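Local coordinates for protein Exo-poly-alpha-D-galacturonosidase (Thermotoga maritima, PDB 3JUR) that acts as a hyperthermoactive exopolygalacturonase of glycosyl hydrolase family 28, probably cleaving galacturonate units from polygalacturonate chain ends, at residues K8-E13 against N311-N316; N16-P21 against N223-N228; M249-C254 against I283-N288; N317-V322 against I341-N346. All blocks are in the same frame, centred on the assembly; numbering follows the deposited sequence.

Contact 1: residues K8-E13 against N311-N316; sequences KKIEEE and NVVARN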
# COMPACT_ATOMS: atom_id res chain seq x y z
N LYS D 8 -28.36 8.73 6.18
CA LYS D 8 -29.58 8.07 5.74
C LYS D 8 -30.82 8.74 6.34
O LYS D 8 -31.79 9.01 5.62
CB LYS D 8 -29.56 6.57 6.06
CG LYS D 8 -30.78 5.79 5.58
CD LYS D 8 -30.77 4.37 6.10
CE LYS D 8 -32.17 3.75 6.10
NZ LYS D 8 -32.42 2.97 4.86
N LYS D 9 -30.78 9.02 7.64
CA LYS D 9 -31.90 9.69 8.33
C LYS D 9 -32.18 11.08 7.76
O LYS D 9 -33.34 11.48 7.65
CB LYS D 9 -31.66 9.78 9.85
CG LYS D 9 -31.47 8.44 10.56
CD LYS D 9 -32.80 7.75 10.82
CE LYS D 9 -32.58 6.33 11.33
NZ LYS D 9 -33.86 5.58 11.44
N ILE D 10 -31.13 11.81 7.40
CA ILE D 10 -31.32 13.13 6.80
C ILE D 10 -31.95 13.01 5.40
O ILE D 10 -32.90 13.73 5.09
CB ILE D 10 -30.01 13.96 6.79
CG1 ILE D 10 -29.54 14.20 8.23
CG2 ILE D 10 -30.22 15.32 6.09
CD1 ILE D 10 -28.11 14.68 8.34
N GLU D 11 -31.45 12.07 4.59
CA GLU D 11 -32.01 11.81 3.26
C GLU D 11 -33.50 11.43 3.34
O GLU D 11 -34.31 11.88 2.52
CB GLU D 11 -31.19 10.76 2.49
CG GLU D 11 -31.88 10.22 1.24
CD GLU D 11 -30.93 9.63 0.19
OE1 GLU D 11 -29.74 9.42 0.51
OE2 GLU D 11 -31.38 9.39 -0.95
N GLU D 12 -33.85 10.64 4.36
CA GLU D 12 -35.24 10.26 4.64
C GLU D 12 -36.10 11.48 4.88
O GLU D 12 -37.15 11.64 4.28
CB GLU D 12 -35.29 9.42 5.91
CG GLU D 12 -35.92 8.07 5.75
CD GLU D 12 -34.88 7.00 5.56
OE1 GLU D 12 -34.33 6.93 4.44
OE2 GLU D 12 -34.60 6.24 6.52
N GLU D 13 -35.63 12.33 5.79
CA GLU D 13 -36.30 13.56 6.19
C GLU D 13 -36.56 14.48 4.99
O GLU D 13 -37.66 15.01 4.84
CB GLU D 13 -35.48 14.26 7.29
CG GLU D 13 -35.93 15.67 7.67
CD GLU D 13 -37.28 15.72 8.38
OE1 GLU D 13 -37.79 14.66 8.81
OE2 GLU D 13 -37.82 16.84 8.51
N ASN D 311 -27.13 20.15 7.16
CA ASN D 311 -27.89 18.98 6.70
C ASN D 311 -28.01 18.88 5.19
O ASN D 311 -29.09 18.97 4.61
CB ASN D 311 -29.25 18.91 7.39
CG ASN D 311 -29.12 18.82 8.89
OD1 ASN D 311 -28.25 18.11 9.41
ND2 ASN D 311 -29.98 19.55 9.61
N VAL D 312 -26.86 18.70 4.56
CA VAL D 312 -26.78 18.52 3.13
C VAL D 312 -26.19 17.15 2.89
O VAL D 312 -25.14 16.81 3.45
CB VAL D 312 -25.88 19.59 2.48
CG1 VAL D 312 -25.67 19.29 1.00
CG2 VAL D 312 -26.48 20.98 2.66
N VAL D 313 -26.88 16.35 2.07
CA VAL D 313 -26.40 15.04 1.68
C VAL D 313 -26.20 15.01 0.17
O VAL D 313 -27.14 15.27 -0.60
CB VAL D 313 -27.38 13.91 2.09
CG1 VAL D 313 -26.88 12.55 1.59
CG2 VAL D 313 -27.60 13.87 3.61
N ALA D 314 -24.97 14.69 -0.24
CA ALA D 314 -24.64 14.46 -1.64
C ALA D 314 -24.21 13.00 -1.78
O ALA D 314 -23.13 12.61 -1.31
CB ALA D 314 -23.53 15.40 -2.10
N ARG D 315 -25.06 12.20 -2.42
CA ARG D 315 -24.85 10.77 -2.51
C ARG D 315 -24.88 10.25 -3.94
O ARG D 315 -25.74 10.64 -4.73
CB ARG D 315 -25.88 10.03 -1.65
CG ARG D 315 -25.63 8.55 -1.54
CD ARG D 315 -26.72 7.83 -0.74
NE ARG D 315 -28.06 8.04 -1.30
CZ ARG D 315 -28.53 7.47 -2.41
NH1 ARG D 315 -27.79 6.64 -3.12
NH2 ARG D 315 -29.77 7.74 -2.80
N ASN D 316 -23.94 9.35 -4.25
CA ASN D 316 -23.90 8.63 -5.53
C ASN D 316 -23.85 9.56 -6.73
O ASN D 316 -24.58 9.38 -7.70
CB ASN D 316 -25.09 7.65 -5.65
CG ASN D 316 -24.86 6.59 -6.71
OD1 ASN D 316 -23.78 6.02 -6.81
ND2 ASN D 316 -25.89 6.32 -7.51
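Helix 8-13 crosses strand 311-315 almost at right angles, with N-to-C directions 101° apart and an axis separation of 8.5 Å, so one helical side bears on the strand and contributes I10 and E11. I10 makes the apolar half of the contact. Its CG2 branch, anti to the backbone N, comes within 3.9 Å of V313 CG2, and it also touches the CB of N311. The other branch carries I10 CD1 to 3.6 Å from N311 OD1, an oxygen whose hydrogen bond goes to N340. E11 makes the polar half. Its CG is anti to the backbone N and the chain runs extended beyond it, which carries the carboxylate past V313 to R315. R315 also starts extended, then bends at chi3, so that NE and NH2 present their edge to the acid. The grip is side-on and paired: R315 NE donates to E11 OE1 at 2.8 Å, and R315 NH2 to E11 OE2 at 3.0 Å, the latter bond nearly straight at 170°. Both oxygens use syn lone pairs, and the carboxylate and guanidinium planes differ by only 18°, the geometry of a bidentate salt bridge. E11 OE2 has a second cationic partner in R286 of the adjacent strand; two arginines around one buried carboxylate would probably keep it ionised. I10 also touches F342 of strand 337-349, which pairs with strand 309-320. Helix 6-16 thus lies across successive strands on the outer surface of a right-handed parallel beta-helix, the fold of family 28 glycosidases.

Contact 2: residues N16-P21 against N223-N228; sequences NHVREP and NVIIRN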
# COMPACT_ATOMS: atom_id res chain seq x y z
N ASN D 16 -39.20 13.03 2.74
CA ASN D 16 -40.52 13.12 3.36
C ASN D 16 -41.20 14.48 3.18
O ASN D 16 -42.41 14.60 3.35
CB ASN D 16 -40.46 12.75 4.85
CG ASN D 16 -40.36 11.25 5.08
OD1 ASN D 16 -40.77 10.45 4.24
ND2 ASN D 16 -39.82 10.86 6.23
N HIS D 17 -40.42 15.50 2.83
CA HIS D 17 -40.96 16.86 2.69
C HIS D 17 -40.73 17.43 1.28
O HIS D 17 -40.77 18.64 1.06
CB HIS D 17 -40.41 17.77 3.79
CG HIS D 17 -40.81 17.34 5.17
ND1 HIS D 17 -39.97 16.63 6.01
CD2 HIS D 17 -41.98 17.48 5.84
CE1 HIS D 17 -40.59 16.37 7.14
NE2 HIS D 17 -41.81 16.87 7.07
N VAL D 18 -40.52 16.53 0.33
CA VAL D 18 -40.33 16.90 -1.06
C VAL D 18 -41.41 16.22 -1.90
O VAL D 18 -41.61 15.01 -1.80
CB VAL D 18 -38.88 16.56 -1.53
CG1 VAL D 18 -38.83 16.28 -3.01
CG2 VAL D 18 -37.91 17.68 -1.16
N ARG D 19 -42.14 17.01 -2.69
CA ARG D 19 -43.10 16.45 -3.66
C ARG D 19 -43.39 17.39 -4.83
O ARG D 19 -43.37 18.61 -4.67
CB ARG D 19 -44.41 15.98 -3.01
CG ARG D 19 -45.20 17.03 -2.28
CD ARG D 19 -46.68 16.61 -2.09
NE ARG D 19 -46.84 15.25 -1.56
CZ ARG D 19 -46.59 14.89 -0.30
NH1 ARG D 19 -46.16 15.78 0.58
NH2 ARG D 19 -46.76 13.63 0.08
N GLU D 20 -43.64 16.79 -5.98
CA GLU D 20 -44.03 17.50 -7.21
C GLU D 20 -45.22 18.43 -6.99
O GLU D 20 -46.15 18.09 -6.25
CB GLU D 20 -44.41 16.50 -8.29
CG GLU D 20 -43.26 15.83 -9.01
CD GLU D 20 -43.74 14.93 -10.15
OE1 GLU D 20 -44.72 15.29 -10.85
OE2 GLU D 20 -43.14 13.85 -10.34
N PRO D 21 -45.20 19.62 -7.64
CA PRO D 21 -46.35 20.52 -7.54
C PRO D 21 -47.57 19.99 -8.30
O PRO D 21 -47.43 19.42 -9.38
CB PRO D 21 -45.84 21.80 -8.21
CG PRO D 21 -44.73 21.37 -9.11
CD PRO D 21 -44.09 20.22 -8.40
N ASN D 223 -39.46 23.20 -0.80
CA ASN D 223 -39.95 22.11 -1.64
C ASN D 223 -39.62 22.33 -3.12
O ASN D 223 -40.50 22.64 -3.95
CB ASN D 223 -41.45 21.85 -1.41
CG ASN D 223 -41.98 20.70 -2.25
OD1 ASN D 223 -41.21 19.87 -2.74
ND2 ASN D 223 -43.29 20.64 -2.42
N VAL D 224 -38.34 22.16 -3.45
CA VAL D 224 -37.85 22.38 -4.80
C VAL D 224 -37.25 21.08 -5.36
O VAL D 224 -36.42 20.44 -4.69
CB VAL D 224 -36.81 23.54 -4.84
CG1 VAL D 224 -36.36 23.84 -6.26
CG2 VAL D 224 -37.37 24.80 -4.17
N ILE D 225 -37.68 20.69 -6.55
CA ILE D 225 -37.15 19.52 -7.25
C ILE D 225 -36.53 19.95 -8.58
O ILE D 225 -37.18 20.59 -9.41
CB ILE D 225 -38.24 18.44 -7.50
CG1 ILE D 225 -38.80 17.90 -6.18
CG2 ILE D 225 -37.70 17.30 -8.35
CD1 ILE D 225 -40.14 17.16 -6.33
N ILE D 226 -35.26 19.61 -8.78
CA ILE D 226 -34.60 19.80 -10.06
C ILE D 226 -34.06 18.45 -10.48
O ILE D 226 -33.23 17.84 -9.79
CB ILE D 226 -33.50 20.87 -10.01
CG1 ILE D 226 -34.09 22.21 -9.55
CG2 ILE D 226 -32.85 21.05 -11.38
CD1 ILE D 226 -33.10 23.10 -8.84
N ARG D 227 -34.55 17.95 -11.61
CA ARG D 227 -34.33 16.57 -11.97
C ARG D 227 -34.25 16.42 -13.48
O ARG D 227 -34.99 17.08 -14.21
CB ARG D 227 -35.42 15.71 -11.32
CG ARG D 227 -36.20 14.78 -12.22
CD ARG D 227 -37.70 15.07 -12.13
NE ARG D 227 -38.33 14.62 -10.88
CZ ARG D 227 -39.64 14.49 -10.69
NH1 ARG D 227 -40.51 14.77 -11.66
NH2 ARG D 227 -40.09 14.08 -9.52
N ASN D 228 -33.34 15.56 -13.93
CA ASN D 228 -33.15 15.25 -15.36
C ASN D 228 -32.99 16.47 -16.29
O ASN D 228 -33.47 16.46 -17.42
CB ASN D 228 -34.25 14.30 -15.87
CG ASN D 228 -34.21 12.95 -15.17
OD1 ASN D 228 -34.97 12.71 -14.22
ND2 ASN D 228 -33.31 12.07 -15.61
O HOH W 1 -46.25 20.01 -3.77
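Three kinds of interaction fasten the loop 16-21 to strand 224-227 and the corner residue before it. The first is a two-way clasp between the N223 amide and the backbone of R19. N223 CG is anti to its own backbone N, which sends the amide to the loop, where R19 N donates to N223 OD1 at 3.0 Å from above the carbonyl plane. In return N223 ND2 donates to R19 O, also at 3.0 Å, this time in the plane of that carbonyl and on a lone pair. N223 ND2 has a further acceptor in N200 OD1. The second kind is apolar: V18 CG1 lies 3.6 Å from I225 CG1, while I225 CD1 presses on the R19-E20 peptide, 3.5 Å from E20 N. The third is ionic. R227 meets E20 end-on, NH1 at 3.1 Å and NH2 at 3.2 Å from the same oxygen, E20 OE2, with the carboxylate turned 78° from the guanidinium plane. R227 NH1 also bridges to E204. The loop, continuing from helix 6-16, therefore runs over the outside of strand 224-233, whose flanks are taken by strands 201-204 and 249-252.

Contact 3: residues M249-C254 against I283-N288; sequences MLIEKC and ILVRDN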
# COMPACT_ATOMS: atom_id res chain seq x y z
N MET D 249 -34.90 20.36 -0.57
CA MET D 249 -34.64 20.40 -2.00
C MET D 249 -34.00 19.10 -2.44
O MET D 249 -33.16 18.53 -1.72
CB MET D 249 -33.75 21.60 -2.34
CG MET D 249 -33.42 21.76 -3.81
SD MET D 249 -32.75 23.40 -4.14
CE MET D 249 -32.15 23.19 -5.80
N LEU D 250 -34.39 18.65 -3.63
CA LEU D 250 -33.80 17.49 -4.27
C LEU D 250 -33.24 17.87 -5.63
O LEU D 250 -33.91 18.52 -6.43
CB LEU D 250 -34.84 16.37 -4.42
CG LEU D 250 -34.48 15.14 -5.27
CD1 LEU D 250 -33.29 14.37 -4.66
CD2 LEU D 250 -35.71 14.25 -5.44
N ILE D 251 -31.99 17.49 -5.86
CA ILE D 251 -31.34 17.65 -7.16
C ILE D 251 -30.85 16.25 -7.54
O ILE D 251 -29.98 15.70 -6.86
CB ILE D 251 -30.12 18.61 -7.10
CG1 ILE D 251 -30.54 20.00 -6.60
CG2 ILE D 251 -29.45 18.70 -8.48
CD1 ILE D 251 -29.37 20.90 -6.13
N GLU D 252 -31.42 15.69 -8.60
CA GLU D 252 -31.12 14.31 -8.97
C GLU D 252 -31.12 14.10 -10.47
O GLU D 252 -31.82 14.80 -11.21
CB GLU D 252 -32.09 13.34 -8.27
CG GLU D 252 -33.55 13.39 -8.75
CD GLU D 252 -34.40 12.25 -8.19
OE1 GLU D 252 -33.90 11.48 -7.33
OE2 GLU D 252 -35.57 12.12 -8.61
N LYS D 253 -30.30 13.14 -10.92
CA LYS D 253 -30.27 12.71 -12.32
C LYS D 253 -29.95 13.82 -13.32
O LYS D 253 -30.31 13.73 -14.50
CB LYS D 253 -31.58 12.00 -12.69
CG LYS D 253 -31.68 10.55 -12.22
CD LYS D 253 -31.13 9.60 -13.29
CE LYS D 253 -30.36 8.42 -12.68
NZ LYS D 253 -31.27 7.35 -12.18
N CYS D 254 -29.27 14.87 -12.87
CA CYS D 254 -28.89 16.00 -13.74
C CYS D 254 -27.49 15.84 -14.34
O CYS D 254 -26.64 15.13 -13.78
CB CYS D 254 -28.99 17.33 -12.98
SG CYS D 254 -30.63 17.71 -12.30
N ILE D 283 -30.95 19.60 1.97
CA ILE D 283 -30.73 19.56 0.53
C ILE D 283 -30.13 18.21 0.18
O ILE D 283 -29.11 17.80 0.76
CB ILE D 283 -29.74 20.67 0.04
CG1 ILE D 283 -29.98 22.04 0.71
CG2 ILE D 283 -29.75 20.78 -1.50
CD1 ILE D 283 -31.30 22.70 0.40
N LEU D 284 -30.78 17.51 -0.74
CA LEU D 284 -30.34 16.20 -1.19
C LEU D 284 -29.87 16.31 -2.64
O LEU D 284 -30.62 16.75 -3.52
CB LEU D 284 -31.46 15.16 -1.04
CG LEU D 284 -31.20 13.72 -1.48
CD1 LEU D 284 -30.05 13.09 -0.66
CD2 LEU D 284 -32.47 12.90 -1.33
N VAL D 285 -28.62 15.93 -2.88
CA VAL D 285 -28.01 15.96 -4.21
C VAL D 285 -27.56 14.53 -4.54
O VAL D 285 -26.61 14.03 -3.95
CB VAL D 285 -26.80 16.92 -4.24
CG1 VAL D 285 -26.17 17.01 -5.65
CG2 VAL D 285 -27.21 18.31 -3.75
N ARG D 286 -28.26 13.86 -5.47
CA ARG D 286 -27.96 12.45 -5.72
C ARG D 286 -28.07 12.05 -7.19
O ARG D 286 -28.84 12.64 -7.96
CB ARG D 286 -28.87 11.55 -4.86
CG ARG D 286 -30.33 11.63 -5.23
CD ARG D 286 -31.20 10.77 -4.33
NE ARG D 286 -32.54 10.61 -4.87
CZ ARG D 286 -33.52 9.95 -4.26
NH1 ARG D 286 -33.32 9.41 -3.07
NH2 ARG D 286 -34.71 9.85 -4.84
N ASP D 287 -27.30 11.02 -7.56
CA ASP D 287 -27.36 10.41 -8.91
C ASP D 287 -27.11 11.40 -10.06
O ASP D 287 -27.67 11.25 -11.15
CB ASP D 287 -28.71 9.69 -9.13
CG ASP D 287 -29.06 8.73 -8.01
OD1 ASP D 287 -28.19 7.93 -7.59
OD2 ASP D 287 -30.22 8.77 -7.55
N ASN D 288 -26.28 12.41 -9.81
CA ASN D 288 -25.94 13.41 -10.83
C ASN D 288 -24.62 13.11 -11.51
O ASN D 288 -23.79 12.36 -10.99
CB ASN D 288 -25.88 14.81 -10.23
CG ASN D 288 -27.18 15.22 -9.60
OD1 ASN D 288 -28.17 15.49 -10.29
ND2 ASN D 288 -27.20 15.29 -8.28
O HOH W 2 -36.68 9.81 -7.67
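Two successive coils of the right-handed parallel beta-helix meet here, strands 249-252 and 283-286 running the same way only 8° apart. Backbone bonds pair them in register, as in L284 N to M249 O at 2.8 Å. One face carries L250, L284, E252 and R286, the other M249, I251, I283 and V285. L250 CD1 and L284 CD2 touch at 3.7 Å, the two leucines lying side by side. R286 traces the polar end of this first face. Its CB lies against R315 O of the next strand. R286 CG takes the crowded position between backbone N and carbonyl carbon (chi1 66°) and packs 3.9 Å from E252 CB. From CG to NE the chain is extended, passing L250 CD1 alongside. R286 NE donates to E252 OE1 at 2.9 Å, nearly along the C-O axis; R286 NH2 meets the syn lone pair of that oxygen at 3.1 Å. Both bonds lie in the guanidinium plane, and the carboxylate is turned only 22° from it. The remaining nitrogen, NH1, bridges to E11 on helix 6-16. An alanine in place of R286 would probably unlink E252 from E11, though E11 would keep R315. Each segment leaves its strand through a residue with left-handed helical backbone angles, K253 in one and D287 in the other, and N288 points its amide back at the preceding coil. N288 ND2 donates at 3.1 Å to I251 O, from above that carbonyl's plane, while N288 OD1 accepts C254 N at 2.9 Å, in plane on a lone pair.

Contact 4: residues N317-V322 against I341-N346; sequences NVYMNV and IFFIDN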
# COMPACT_ATOMS: atom_id res chain seq x y z
N ASN D 317 -22.99 10.57 -6.66
CA ASN D 317 -22.77 11.44 -7.78
C ASN D 317 -21.47 11.06 -8.47
O ASN D 317 -20.60 10.41 -7.87
CB ASN D 317 -22.74 12.91 -7.34
CG ASN D 317 -24.02 13.33 -6.65
OD1 ASN D 317 -25.06 13.49 -7.29
ND2 ASN D 317 -23.95 13.50 -5.33
N VAL D 318 -21.35 11.45 -9.74
CA VAL D 318 -20.15 11.20 -10.52
C VAL D 318 -19.60 12.52 -11.05
O VAL D 318 -20.30 13.25 -11.76
CB VAL D 318 -20.41 10.21 -11.66
CG1 VAL D 318 -19.17 10.09 -12.57
CG2 VAL D 318 -20.80 8.83 -11.09
N TYR D 319 -18.34 12.81 -10.72
CA TYR D 319 -17.68 14.06 -11.11
C TYR D 319 -16.47 13.73 -11.97
O TYR D 319 -15.62 12.93 -11.57
CB TYR D 319 -17.25 14.84 -9.86
CG TYR D 319 -18.39 15.09 -8.89
CD1 TYR D 319 -19.34 16.07 -9.13
CD2 TYR D 319 -18.51 14.32 -7.74
CE1 TYR D 319 -20.39 16.30 -8.23
CE2 TYR D 319 -19.55 14.55 -6.83
CZ TYR D 319 -20.48 15.54 -7.09
OH TYR D 319 -21.50 15.74 -6.20
N MET D 320 -16.40 14.33 -13.15
CA MET D 320 -15.31 14.04 -14.08
C MET D 320 -14.65 15.32 -14.57
O MET D 320 -15.34 16.23 -15.03
CB MET D 320 -15.82 13.25 -15.28
CG MET D 320 -16.20 11.81 -14.96
SD MET D 320 -16.61 10.83 -16.44
CE MET D 320 -15.33 11.34 -17.58
N ASN D 321 -13.32 15.38 -14.46
CA ASN D 321 -12.47 16.46 -14.98
C ASN D 321 -12.57 17.78 -14.20
O ASN D 321 -11.93 18.77 -14.56
CB ASN D 321 -12.71 16.71 -16.49
CG ASN D 321 -12.66 15.44 -17.33
OD1 ASN D 321 -11.85 14.55 -17.09
ND2 ASN D 321 -13.53 15.36 -18.33
N VAL D 322 -13.36 17.76 -13.12
CA VAL D 322 -13.65 18.96 -12.33
C VAL D 322 -12.43 19.46 -11.56
O VAL D 322 -11.49 18.70 -11.31
CB VAL D 322 -14.84 18.73 -11.35
CG1 VAL D 322 -16.08 18.28 -12.12
CG2 VAL D 322 -14.47 17.71 -10.24
N ILE D 341 -22.47 18.23 6.72
CA ILE D 341 -22.39 18.08 5.27
C ILE D 341 -21.90 16.65 5.01
O ILE D 341 -20.86 16.24 5.53
CB ILE D 341 -21.42 19.12 4.62
CG1 ILE D 341 -21.66 20.54 5.16
CG2 ILE D 341 -21.52 19.08 3.07
CD1 ILE D 341 -23.06 21.13 4.87
N PHE D 342 -22.67 15.91 4.22
CA PHE D 342 -22.42 14.49 3.99
C PHE D 342 -22.16 14.22 2.52
O PHE D 342 -23.02 14.44 1.68
CB PHE D 342 -23.60 13.64 4.49
CG PHE D 342 -23.83 13.73 5.96
CD1 PHE D 342 -23.28 12.79 6.82
CD2 PHE D 342 -24.57 14.78 6.50
CE1 PHE D 342 -23.49 12.87 8.19
CE2 PHE D 342 -24.78 14.88 7.87
CZ PHE D 342 -24.24 13.92 8.72
N PHE D 343 -20.95 13.73 2.23
CA PHE D 343 -20.48 13.51 0.87
C PHE D 343 -20.20 12.01 0.76
O PHE D 343 -19.10 11.55 1.08
CB PHE D 343 -19.21 14.34 0.63
CG PHE D 343 -18.84 14.51 -0.82
CD1 PHE D 343 -19.61 15.32 -1.66
CD2 PHE D 343 -17.71 13.89 -1.34
CE1 PHE D 343 -19.26 15.48 -3.02
CE2 PHE D 343 -17.35 14.04 -2.67
CZ PHE D 343 -18.12 14.84 -3.51
N ILE D 344 -21.21 11.25 0.31
CA ILE D 344 -21.23 9.79 0.45
C ILE D 344 -21.36 9.08 -0.89
O ILE D 344 -22.19 9.46 -1.71
CB ILE D 344 -22.45 9.33 1.32
CG1 ILE D 344 -22.60 10.18 2.59
CG2 ILE D 344 -22.39 7.82 1.64
CD1 ILE D 344 -21.45 10.07 3.57
N ASP D 345 -20.57 8.02 -1.08
CA ASP D 345 -20.67 7.14 -2.26
C ASP D 345 -20.39 7.84 -3.59
O ASP D 345 -20.92 7.45 -4.62
CB ASP D 345 -22.05 6.45 -2.32
CG ASP D 345 -22.32 5.59 -1.11
OD1 ASP D 345 -21.35 5.06 -0.52
OD2 ASP D 345 -23.51 5.44 -0.75
N ASN D 346 -19.53 8.85 -3.56
CA ASN D 346 -19.25 9.62 -4.76
C ASN D 346 -18.02 9.14 -5.50
O ASN D 346 -17.16 8.49 -4.91
CB ASN D 346 -19.15 11.11 -4.42
CG ASN D 346 -20.46 11.67 -3.91
OD1 ASN D 346 -21.48 11.62 -4.60
ND2 ASN D 346 -20.45 12.22 -2.70
O HOH W 3 -21.22 7.57 -7.68
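An asparagine stack, the inward-facing column of amides at a corner of many parallel beta-helices, sets this contact: N317 and N346 hold equivalent places in adjoining coils. Strands 318-320 and 341-344 lie on different faces, so the segments meet diagonally across the corner. The tight part is buried. N346 OD1 takes two donors from N317, the backbone N at 2.8 Å in its carbonyl plane and ND2 at 3.2 Å from above that plane. The amides lie side by side, pointing the same way, with planes 16° apart. N317 passes the pattern on, its OD1 accepting from N288 ND2. Next to the amides, Y319 and F343 approach tip to tip, Y319 CE2 being 3.6 Å from F343 CZ. These rings are near parallel but slid apart, with centroids separated by 5.9 Å, so that they barely overlap. The looser side is the backbone beyond the corner, where water 3 links two backbone carbonyls, 2.9 Å from N317 O and 3.1 Å from D345 O. An alanine at N346 would probably interrupt the stack, since the backbone N and ND2 of N317 would lose the oxygen they share, although ND2 also donates to V285 O. The other half of the N346 amide, whose ND2 donates to A314 O, also covers the F343 ring: N346 ND2 sits 3.2 Å above the F343 ring plane, over its centre.

From the N terminus, helix 6-16 enters contact 1, whose loop closes only when the chain reaches 311-316, after 297 intervening residues. Inside that loop, the segment following the helix closes contact 2 at 223-228, and contact 3 then joins 249-254 to 283-288; these two are in series and both nested within contact 1. Contact 4 opens after contact 1 has closed, using the next residues of strand 309-320, and no loops cross. Contacts 1 and 2 tie the N-terminal segment to the outside of the beta-helix, whereas contacts 3 and 4 join neighbouring coils. Strands 280-291 and 309-320 are neighbours, which brings contacts 3 and 4 together, their centres 11 Å apart.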